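Local structure of protein PUF4 (Saccharomyces cerevisiae, 3BWT) at residues N220-T225 and T255-E260. The protein binds single-stranded mRNA sequences through its Pumilio homology domain, the part of the longer protein described here. Sequence-based numbering, arbitrary orientation.
Sequences NKYDYT and TAIVSE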
loop_
_atom_site.group_PDB
_atom_site.type_symbol
_atom_site.label_atom_id
_atom_site.label_comp_id
_atom_site.label_asym_id
_atom_site.label_seq_id
_atom_site.Cartn_x
_atom_site.Cartn_y
_atom_site.Cartn_z
ATOM N N ASN A 220 4.203 10.433 16.776
ATOM C CA ASN A 220 4.348 10.498 18.231
ATOM C C ASN A 220 3.055 10.938 18.904
ATOM O O ASN A 220 3.069 11.484 20.004
ATOM C CB ASN A 220 5.507 11.417 18.624
ATOM C CG ASN A 220 6.830 10.969 18.026
ATOM O OD1 ASN A 220 7.422 11.671 17.208
ATOM N ND2 ASN A 220 7.290 9.788 18.422
ATOM N N LYS A 221 1.938 10.682 18.234
ATOM C CA LYS A 221 0.618 10.992 18.766
ATOM C C LYS A 221 -0.211 9.713 18.729
ATOM O O LYS A 221 -0.507 9.197 17.650
ATOM C CB LYS A 221 -0.035 12.054 17.892
ATOM C CG LYS A 221 -0.875 13.075 18.618
ATOM C CD LYS A 221 -0.779 14.409 17.874
ATOM C CE LYS A 221 -1.609 15.513 18.517
ATOM N NZ LYS A 221 -1.533 16.761 17.701
ATOM N N TYR A 222 -0.589 9.204 19.898
ATOM C CA TYR A 222 -1.196 7.878 19.985
ATOM C C TYR A 222 -2.679 7.884 20.336
ATOM O O TYR A 222 -3.086 8.409 21.371
ATOM C CB TYR A 222 -0.409 7.005 20.957
ATOM C CG TYR A 222 1.035 6.867 20.554
ATOM C CD1 TYR A 222 1.970 7.836 20.897
ATOM C CD2 TYR A 222 1.463 5.784 19.808
ATOM C CE1 TYR A 222 3.299 7.715 20.515
ATOM C CE2 TYR A 222 2.780 5.657 19.421
ATOM C CZ TYR A 222 3.694 6.620 19.777
ATOM O OH TYR A 222 5.006 6.485 19.386
ATOM N N ASP A 223 -3.479 7.285 19.461
ATOM C CA ASP A 223 -4.916 7.193 19.661
ATOM C C ASP A 223 -5.375 5.755 19.417
ATOM O O ASP A 223 -5.729 5.045 20.361
ATOM C CB ASP A 223 -5.658 8.178 18.743
ATOM C CG ASP A 223 -7.173 8.023 18.804
ATOM O OD1 ASP A 223 -7.657 7.097 19.490
ATOM O OD2 ASP A 223 -7.888 8.826 18.160
ATOM N N TYR A 224 -5.366 5.324 18.154
ATOM C CA TYR A 224 -5.865 3.995 17.807
ATOM C C TYR A 224 -4.902 2.904 18.261
ATOM O O TYR A 224 -5.310 1.772 18.524
ATOM C CB TYR A 224 -6.183 3.891 16.312
ATOM C CG TYR A 224 -7.349 4.765 15.901
ATOM C CD1 TYR A 224 -8.661 4.356 16.121
ATOM C CD2 TYR A 224 -7.137 6.017 15.320
ATOM C CE1 TYR A 224 -9.730 5.164 15.764
ATOM C CE2 TYR A 224 -8.192 6.827 14.956
ATOM C CZ TYR A 224 -9.488 6.399 15.181
ATOM O OH TYR A 224 -10.541 7.212 14.824
ATOM N N THR A 225 -3.625 3.251 18.373
ATOM C CA THR A 225 -2.657 2.321 18.908
ATOM C C THR A 225 -3.155 1.817 20.258
ATOM O O THR A 225 -3.218 0.619 20.505
ATOM C CB THR A 225 -1.282 2.993 19.069
ATOM O OG1 THR A 225 -0.754 3.315 17.776
ATOM C CG2 THR A 225 -0.316 2.073 19.787
ATOM N N THR A 255 6.779 -1.233 19.517
ATOM C CA THR A 255 6.341 0.147 19.669
ATOM C C THR A 255 6.554 0.615 21.109
ATOM O O THR A 255 5.745 0.323 21.993
ATOM C CB THR A 255 4.878 0.308 19.272
ATOM O OG1 THR A 255 4.710 -0.184 17.938
ATOM C CG2 THR A 255 4.450 1.780 19.341
ATOM N N ALA A 256 7.640 1.356 21.325
ATOM C CA ALA A 256 8.133 1.640 22.675
ATOM C C ALA A 256 7.064 1.924 23.733
ATOM O O ALA A 256 7.120 1.348 24.819
ATOM C CB ALA A 256 9.167 2.751 22.649
ATOM N N ILE A 257 6.096 2.789 23.425
ATOM C CA ILE A 257 5.115 3.190 24.439
ATOM C C ILE A 257 4.086 2.133 24.782
ATOM O O ILE A 257 3.303 2.326 25.711
ATOM C CB ILE A 257 4.317 4.458 24.069
ATOM C CG1 ILE A 257 3.314 4.138 22.963
ATOM C CG2 ILE A 257 5.249 5.619 23.725
ATOM C CD1 ILE A 257 1.996 4.891 23.087
ATOM N N VAL A 258 4.050 1.036 24.031
ATOM C CA VAL A 258 3.120 -0.041 24.361
ATOM C C VAL A 258 3.837 -1.360 24.580
ATOM O O VAL A 258 3.211 -2.357 24.927
ATOM C CB VAL A 258 2.013 -0.208 23.311
ATOM C CG1 VAL A 258 0.970 0.868 23.477
ATOM C CG2 VAL A 258 2.592 -0.200 21.901
ATOM N N SER A 259 5.154 -1.358 24.394
ATOM C CA SER A 259 5.972 -2.551 24.615
ATOM C C SER A 259 5.605 -3.240 25.927
ATOM O O SER A 259 5.208 -4.407 25.949
ATOM C CB SER A 259 7.463 -2.192 24.654
ATOM O OG SER A 259 7.867 -1.447 23.514
ATOM N N GLU A 260 5.710 -2.489 27.017
ATOM C CA GLU A 260 5.753 -3.080 28.344
ATOM C C GLU A 260 4.424 -3.650 28.866
ATOM O O GLU A 260 4.408 -4.712 29.477
ATOM C CB GLU A 260 6.459 -2.123 29.315
ATOM C CG GLU A 260 7.866 -1.772 28.786
ATOM C CD GLU A 260 8.749 -0.997 29.755
ATOM O OE1 GLU A 260 8.286 -0.648 30.866
ATOM O OE2 GLU A 260 9.920 -0.733 29.385
#
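The methyl end of I257 lies over one face of the Y222 ring, forming a CH-pi contact that makes up the largest part of the interface between residues 220-225 and 255-260. I257 CD1 sits 3.5 Å from the ring centroid, 18° off the ring normal, and is displaced toward the CG-CD2 side, with 3.4 Å between I257 CD1 and Y222 CG. I257 CG1 follows above the same face, shifted toward CE2, 3.9 Å from Y222 CE2. The tyrosine can receive them because its CG is anti to the carbonyl carbon (chi1 -58°), which swings the ring across to the other segment. T255 CG2 approaches the ring obliquely, 4.2 Å from Y222 CE2. Cutting the tyrosine back to an alanine is likely to strip the I257 methyl of its aromatic platform and leave T255 CG2 without this neighbour.

Deeper in, the contact becomes purely aliphatic. T225 CG2 meets V258 CG1 at 4.1 Å, a looser touch between buried branches. The threonine hydroxyls bond elsewhere, T225 OG1 to E216 and T255 OG1 to K251 O, while their methyl groups face the other segment.

The polar bonds nearby hold each segment in its own surroundings. Within 255-260, V258 N donates to T255 O at 2.7 Å, closing the turn from which I257 and V258 reach the other segment. For 220-225, E216 of helix 205-219 accepts from the backbone N of D223 and of Y224, tying down the start of helix 224-232.

The two segments belong to Pumilio repeats 6 and 7, so the contact is one link between successive repeats of the all-helical Pumilio array. With its adhesion coming from methyl-aromatic and methyl-methyl contacts, it depends on shape and apolar burial rather than on directional polar bonds.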